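Local atomic coordinates of putative cellulase CEL6 (Mycobacterium tuberculosis, PDB entry 1UP3), a protein that is probably an endoglucanase of glycoside hydrolase family 6, hydrolysing the beta-1,4 links of cellulose chains. Residues A[135-140]-A[171-176]; A[154-159]-A[213-218]. All coordinates share one frame; numbering follows the deposited sequence.

Overall arrangement
Both contacts belong to the single alpha/beta barrel of this chain, their centres about 15 Å apart, one near the surface and one inside. Contact 2 joins the strands 153-158 and 213-217 of the parallel sheet across the barrel interior, skipping the strand 184-187 that lies between them. Contact 1 pairs the outer helices 130-147 and 167-176. Along the chain the order is helix 130-147, strand 153-158, helix 167-176, strand 213-217, so the segments of the two contacts alternate. Val157 links the layers: its CG1 packs against Leu174 CD2 at 3.8 Å and against Val140 CG1. The same strand therefore backs both helices while its Tyr156 faces the core.

Contact 1 of 2, residues A[135-140]-A[171-176]; sequences ERFDLV and AARLND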
loop_
_atom_site.group_PDB
_atom_site.type_symbol
_atom_site.label_atom_id
_atom_site.label_comp_id
_atom_site.label_asym_id
_atom_site.label_seq_id
_atom_site.Cartn_x
_atom_site.Cartn_y
_atom_site.Cartn_z
ATOM N N GLU A 135 9.992 11.988 -15.469
ATOM C CA GLU A 135 9.580 10.711 -16.022
ATOM C C GLU A 135 8.704 9.968 -15.003
ATOM O O GLU A 135 7.640 9.407 -15.348
ATOM C CB GLU A 135 10.781 9.862 -16.366
ATOM C CG GLU A 135 10.368 8.541 -16.965
ATOM C CD GLU A 135 11.497 7.569 -17.173
ATOM O OE1 GLU A 135 12.260 7.244 -16.214
ATOM O OE2 GLU A 135 11.594 7.083 -18.303
ATOM N N ARG A 136 9.166 9.907 -13.756
ATOM C CA ARG A 136 8.422 9.163 -12.720
ATOM C C ARG A 136 7.032 9.777 -12.538
ATOM O O ARG A 136 6.043 9.049 -12.435
ATOM C CB ARG A 136 9.196 9.165 -11.390
ATOM C CG ARG A 136 8.407 8.572 -10.212
ATOM C CD ARG A 136 9.207 8.289 -9.018
ATOM N NE ARG A 136 10.090 7.158 -9.153
ATOM C CZ ARG A 136 10.774 6.652 -8.144
ATOM N NH1 ARG A 136 10.634 7.189 -6.923
ATOM N NH2 ARG A 136 11.602 5.664 -8.306
ATOM N N PHE A 137 6.961 11.103 -12.491
ATOM C CA PHE A 137 5.667 11.772 -12.321
ATOM C C PHE A 137 4.754 11.428 -13.516
ATOM O O PHE A 137 3.566 11.141 -13.334
ATOM C CB PHE A 137 5.809 13.286 -12.172
ATOM C CG PHE A 137 6.544 13.738 -10.919
ATOM C CD1 PHE A 137 6.685 12.921 -9.830
ATOM C CD2 PHE A 137 7.103 15.001 -10.861
ATOM C CE1 PHE A 137 7.363 13.356 -8.692
ATOM C CE2 PHE A 137 7.775 15.422 -9.722
ATOM C CZ PHE A 137 7.880 14.592 -8.644
ATOM N N ASP A 138 5.315 11.428 -14.730
ATOM C CA ASP A 138 4.560 11.015 -15.917
ATOM C C ASP A 138 4.035 9.589 -15.854
ATOM O O ASP A 138 2.910 9.332 -16.307
ATOM C CB ASP A 138 5.371 11.213 -17.185
ATOM C CG ASP A 138 5.671 12.663 -17.475
ATOM O OD1 ASP A 138 5.016 13.571 -16.905
ATOM O OD2 ASP A 138 6.575 12.965 -18.276
ATOM N N LEU A 139 4.816 8.672 -15.274
ATOM C CA LEU A 139 4.399 7.285 -15.118
ATOM C C LEU A 139 3.281 7.130 -14.088
ATOM O O LEU A 139 2.342 6.372 -14.309
ATOM C CB LEU A 139 5.608 6.419 -14.744
ATOM C CG LEU A 139 6.642 6.313 -15.863
ATOM C CD1 LEU A 139 7.851 5.541 -15.333
ATOM C CD2 LEU A 139 6.127 5.740 -17.119
ATOM N N VAL A 140 3.350 7.887 -12.997
ATOM C CA VAL A 140 2.296 7.842 -12.017
ATOM C C VAL A 140 1.025 8.442 -12.613
ATOM O O VAL A 140 -0.064 7.929 -12.387
ATOM C CB VAL A 140 2.715 8.494 -10.686
ATOM C CG1 VAL A 140 1.530 8.508 -9.712
ATOM C CG2 VAL A 140 3.882 7.702 -10.097
ATOM N N ALA A 171 1.140 17.751 -1.895
ATOM C CA ALA A 171 -0.051 18.150 -2.638
ATOM C C ALA A 171 0.338 18.613 -4.036
ATOM O O ALA A 171 -0.394 18.363 -4.992
ATOM C CB ALA A 171 -0.807 19.254 -1.911
ATOM N N ALA A 172 1.448 19.331 -4.166
ATOM C CA ALA A 172 1.903 19.769 -5.481
ATOM C C ALA A 172 2.145 18.590 -6.415
ATOM O O ALA A 172 1.760 18.630 -7.609
ATOM C CB ALA A 172 3.153 20.607 -5.377
ATOM N N ARG A 173 2.799 17.560 -5.909
ATOM C CA ARG A 173 3.071 16.368 -6.698
ATOM C C ARG A 173 1.777 15.642 -7.030
ATOM O O ARG A 173 1.610 15.161 -8.155
ATOM C CB ARG A 173 4.066 15.466 -5.990
ATOM C CG ARG A 173 5.411 16.122 -5.806
ATOM C CD ARG A 173 6.460 15.290 -5.111
ATOM N NE ARG A 173 7.587 16.157 -4.789
ATOM C CZ ARG A 173 8.789 15.768 -4.450
ATOM N NH1 ARG A 173 9.119 14.486 -4.375
ATOM N NH2 ARG A 173 9.695 16.693 -4.160
ATOM N N LEU A 174 0.876 15.501 -6.064
ATOM C CA LEU A 174 -0.415 14.821 -6.339
ATOM C C LEU A 174 -1.211 15.576 -7.397
ATOM O O LEU A 174 -1.827 14.965 -8.272
ATOM C CB LEU A 174 -1.235 14.736 -5.052
ATOM C CG LEU A 174 -0.710 13.714 -4.040
ATOM C CD1 LEU A 174 -1.398 13.928 -2.696
ATOM C CD2 LEU A 174 -0.978 12.287 -4.497
ATOM N N ASN A 175 -1.185 16.909 -7.324
ATOM C CA ASN A 175 -1.919 17.709 -8.295
ATOM C C ASN A 175 -1.320 17.515 -9.678
ATOM O O ASN A 175 -2.074 17.385 -10.644
ATOM C CB ASN A 175 -1.993 19.178 -7.855
ATOM C CG ASN A 175 -2.996 19.381 -6.734
ATOM O OD1 ASN A 175 -4.035 18.671 -6.644
ATOM N ND2 ASN A 175 -2.712 20.349 -5.864
ATOM N N ASP A 176 0.002 17.457 -9.764
ATOM C CA ASP A 176 0.687 17.207 -11.028
ATOM C C ASP A 176 0.368 15.866 -11.664
ATOM O O ASP A 176 0.413 15.759 -12.887
ATOM C CB ASP A 176 2.192 17.271 -10.860
ATOM C CG ASP A 176 2.921 17.257 -12.207
ATOM O OD1 ASP A 176 2.708 18.212 -12.991
ATOM O OD2 ASP A 176 3.693 16.335 -12.594
#
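Phe137 of helix 130-147 meets Arg173 and Asp176 of helix 167-176; helix 130-147 precedes strand 153-158 and helix 167-176 follows it, and both lie in the outer helical layer of the distorted alpha/beta barrel of family 6 glycoside hydrolases. The closest alpha carbons, those of Phe137 and Asp176, are 7.5 Å apart, and side chains bridge the gap. Phe137 keeps CG beside its backbone N (chi1 -65°), which carries the ring across toward the second helix. There the far end of the ring comes up against the aliphatic part of Arg173, with CZ 3.9 Å from CD and 4.1 Å from CG of that arginine. The Arg173 chain runs extended from CG to NE, so it passes the ring with its methylenes and holds its guanidinium beyond it, tilted 54° from the ring plane. That charged end is held elsewhere: NH1 is hydrogen-bonded to Leu122 O and NH2 forms a salt bridge with Asp126 OD1. Phe137 touches Leu122 too, so the short helix 121-124 packs against the same pair.

At the near end of the same ring sits the carboxylate of Asp176. Its CG lies anti to the backbone N (chi1 -170°), swinging the group across to Phe137 with its plane steeply inclined to the ring. Asp138 OD1 is 5.3 Å from Asp176 OD2, a like-charge approach; Arg141, whose NH2 forms a salt bridge with Asp138 OD1 and whose NE is hydrogen-bonded to the backbone O of Asp176, may ease this. The touch on Phe137 itself falls to Asp176 OD2, 3.7 Å from CB and 4.1 Å from CD2.

Contact 2 of 2, residues A[154-159]-A[213-218]; sequences AVYVDA and HYVIDT
The phenol oxygen of Tyr156, whose ring lies against Val215 across the contact, is hydrogen-bonded to Asp255 OD2 on strand 254-258. This bond fixes the far end of a ring that starts from strand 153-158, with CG beside the backbone N (chi1 -62°). Both Tyr156 and Val215 direct their CB atoms at the opposing strand, and their side chains cross at about a right angle.

Val215 does the main touching with CG1, the branch that stands beside its backbone N and anti to the carbonyl carbon. This methyl sits over one face of the Tyr156 ring, 3.9 Å from the centroid and 14° off the normal, a CH-pi contact. It is displaced toward the rim, and the nearest ring atom is CE2, with CG1 of Val215 at 3.8 Å. The second methyl, CG2, reaches the root of the ring, 4.1 Å from Tyr156 CG.

A different approach comes from the start of strand 213-217. His213 O lies at the ring edge, near its plane, 4.2 Å from Tyr156 CD2, while the imidazole of His213 leads away. The CB of Tyr214 points away from strand 153-158, and its ring touches Ile199, with OH hydrogen-bonded to Glu203 OE2 of helix 195-208.

Ile116 of strand 113-117 touches both Tyr156 and Val215, adding a third strand to the apolar cluster. The axes of the two strand segments stand 7.8 Å apart and their directions differ by 69°, as happens when strands separated by an intervening neighbour curl around an enclosed core, here that of the distorted parallel beta/alpha barrel of glycoside hydrolase family 6.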
loop_
_atom_site.group_PDB
_atom_site.type_symbol
_atom_site.label_atom_id
_atom_site.label_comp_id
_atom_site.label_asym_id
_atom_site.label_seq_id
_atom_site.Cartn_x
_atom_site.Cartn_y
_atom_site.Cartn_z
ATOM N N ALA A 154 -11.354 2.178 -7.163
ATOM C CA ALA A 154 -11.109 3.268 -6.240
ATOM C C ALA A 154 -9.609 3.405 -6.142
ATOM O O ALA A 154 -8.943 2.542 -5.580
ATOM C CB ALA A 154 -11.710 2.998 -4.912
ATOM N N VAL A 155 -9.079 4.472 -6.724
ATOM C CA VAL A 155 -7.624 4.605 -6.941
ATOM C C VAL A 155 -7.058 5.628 -5.970
ATOM O O VAL A 155 -7.549 6.768 -5.914
ATOM C CB VAL A 155 -7.303 4.984 -8.401
ATOM C CG1 VAL A 155 -5.772 5.144 -8.594
ATOM C CG2 VAL A 155 -7.870 3.943 -9.361
ATOM N N TYR A 156 -6.021 5.220 -5.246
ATOM C CA TYR A 156 -5.365 6.070 -4.245
ATOM C C TYR A 156 -3.886 6.127 -4.600
ATOM O O TYR A 156 -3.196 5.106 -4.623
ATOM C CB TYR A 156 -5.548 5.533 -2.812
ATOM C CG TYR A 156 -6.999 5.486 -2.378
ATOM C CD1 TYR A 156 -7.769 4.360 -2.619
ATOM C CD2 TYR A 156 -7.615 6.567 -1.754
ATOM C CE1 TYR A 156 -9.093 4.290 -2.267
ATOM C CE2 TYR A 156 -8.979 6.496 -1.411
ATOM C CZ TYR A 156 -9.701 5.373 -1.679
ATOM O OH TYR A 156 -11.032 5.291 -1.327
ATOM N N VAL A 157 -3.390 7.313 -4.914
ATOM C CA VAL A 157 -1.975 7.505 -5.240
ATOM C C VAL A 157 -1.164 7.628 -3.969
ATOM O O VAL A 157 -1.498 8.395 -3.065
ATOM C CB VAL A 157 -1.796 8.812 -6.069
ATOM C CG1 VAL A 157 -0.346 9.038 -6.347
ATOM C CG2 VAL A 157 -2.658 8.719 -7.339
ATOM N N ASP A 158 -0.074 6.899 -3.843
ATOM C CA ASP A 158 0.605 6.974 -2.561
ATOM C C ASP A 158 1.248 8.340 -2.351
ATOM O O ASP A 158 1.903 8.897 -3.260
ATOM C CB ASP A 158 1.629 5.874 -2.412
ATOM C CG ASP A 158 2.189 5.843 -1.019
ATOM O OD1 ASP A 158 1.451 5.413 -0.111
ATOM O OD2 ASP A 158 3.312 6.363 -0.735
ATOM N N ALA A 159 1.188 8.827 -1.098
ATOM C CA ALA A 159 1.621 10.178 -0.770
ATOM C C ALA A 159 2.574 10.227 0.455
ATOM O O ALA A 159 2.693 11.277 1.104
ATOM C CB ALA A 159 0.398 11.044 -0.517
ATOM N N HIS A 213 -9.873 12.398 -1.094
ATOM C CA HIS A 213 -10.024 11.494 0.032
ATOM C C HIS A 213 -8.772 10.631 0.190
ATOM O O HIS A 213 -7.926 10.588 -0.701
ATOM C CB HIS A 213 -11.272 10.629 -0.181
ATOM C CG HIS A 213 -12.561 11.401 -0.071
ATOM N ND1 HIS A 213 -13.039 12.206 -1.081
ATOM C CD2 HIS A 213 -13.459 11.485 0.945
ATOM C CE1 HIS A 213 -14.171 12.773 -0.684
ATOM N NE2 HIS A 213 -14.449 12.361 0.542
ATOM N N TYR A 214 -8.655 9.915 1.309
ATOM C CA TYR A 214 -7.425 9.171 1.558
ATOM C C TYR A 214 -7.678 7.932 2.418
ATOM O O TYR A 214 -8.705 7.820 3.117
ATOM C CB TYR A 214 -6.309 10.063 2.197
ATOM C CG TYR A 214 -6.695 10.669 3.521
ATOM C CD1 TYR A 214 -7.410 11.871 3.576
ATOM C CD2 TYR A 214 -6.462 10.008 4.697
ATOM C CE1 TYR A 214 -7.823 12.398 4.779
ATOM C CE2 TYR A 214 -6.880 10.531 5.914
ATOM C CZ TYR A 214 -7.567 11.699 5.956
ATOM O OH TYR A 214 -8.026 12.170 7.174
ATOM N N VAL A 215 -6.706 7.044 2.365
ATOM C CA VAL A 215 -6.681 5.887 3.238
ATOM C C VAL A 215 -5.364 5.897 4.026
ATOM O O VAL A 215 -4.378 6.469 3.561
ATOM C CB VAL A 215 -6.820 4.598 2.440
ATOM C CG1 VAL A 215 -8.168 4.512 1.786
ATOM C CG2 VAL A 215 -5.713 4.461 1.390
ATOM N N ILE A 216 -5.390 5.317 5.221
ATOM C CA ILE A 216 -4.239 5.234 6.099
ATOM C C ILE A 216 -3.944 3.717 6.316
ATOM O O ILE A 216 -4.847 2.966 6.710
ATOM C CB ILE A 216 -4.481 5.928 7.444
ATOM C CG1 ILE A 216 -4.759 7.430 7.257
ATOM C CG2 ILE A 216 -3.275 5.752 8.346
ATOM C CD1 ILE A 216 -5.353 8.110 8.493
ATOM N N ASP A 217 -2.675 3.348 6.175
ATOM C CA ASP A 217 -2.137 2.002 6.500
ATOM C C ASP A 217 -1.991 1.967 8.019
ATOM O O ASP A 217 -1.126 2.633 8.596
ATOM C CB ASP A 217 -0.794 1.762 5.835
ATOM C CG ASP A 217 -0.353 0.357 5.878
ATOM O OD1 ASP A 217 -0.992 -0.457 6.594
ATOM O OD2 ASP A 217 0.617 -0.059 5.192
ATOM N N THR A 218 -2.842 1.174 8.661
ATOM C CA THR A 218 -2.811 0.954 10.097
ATOM C C THR A 218 -2.286 -0.428 10.491
ATOM O O THR A 218 -2.450 -0.891 11.641
ATOM C CB THR A 218 -4.219 1.159 10.693
ATOM O OG1 THR A 218 -5.153 0.272 10.052
ATOM C CG2 THR A 218 -4.706 2.620 10.484
#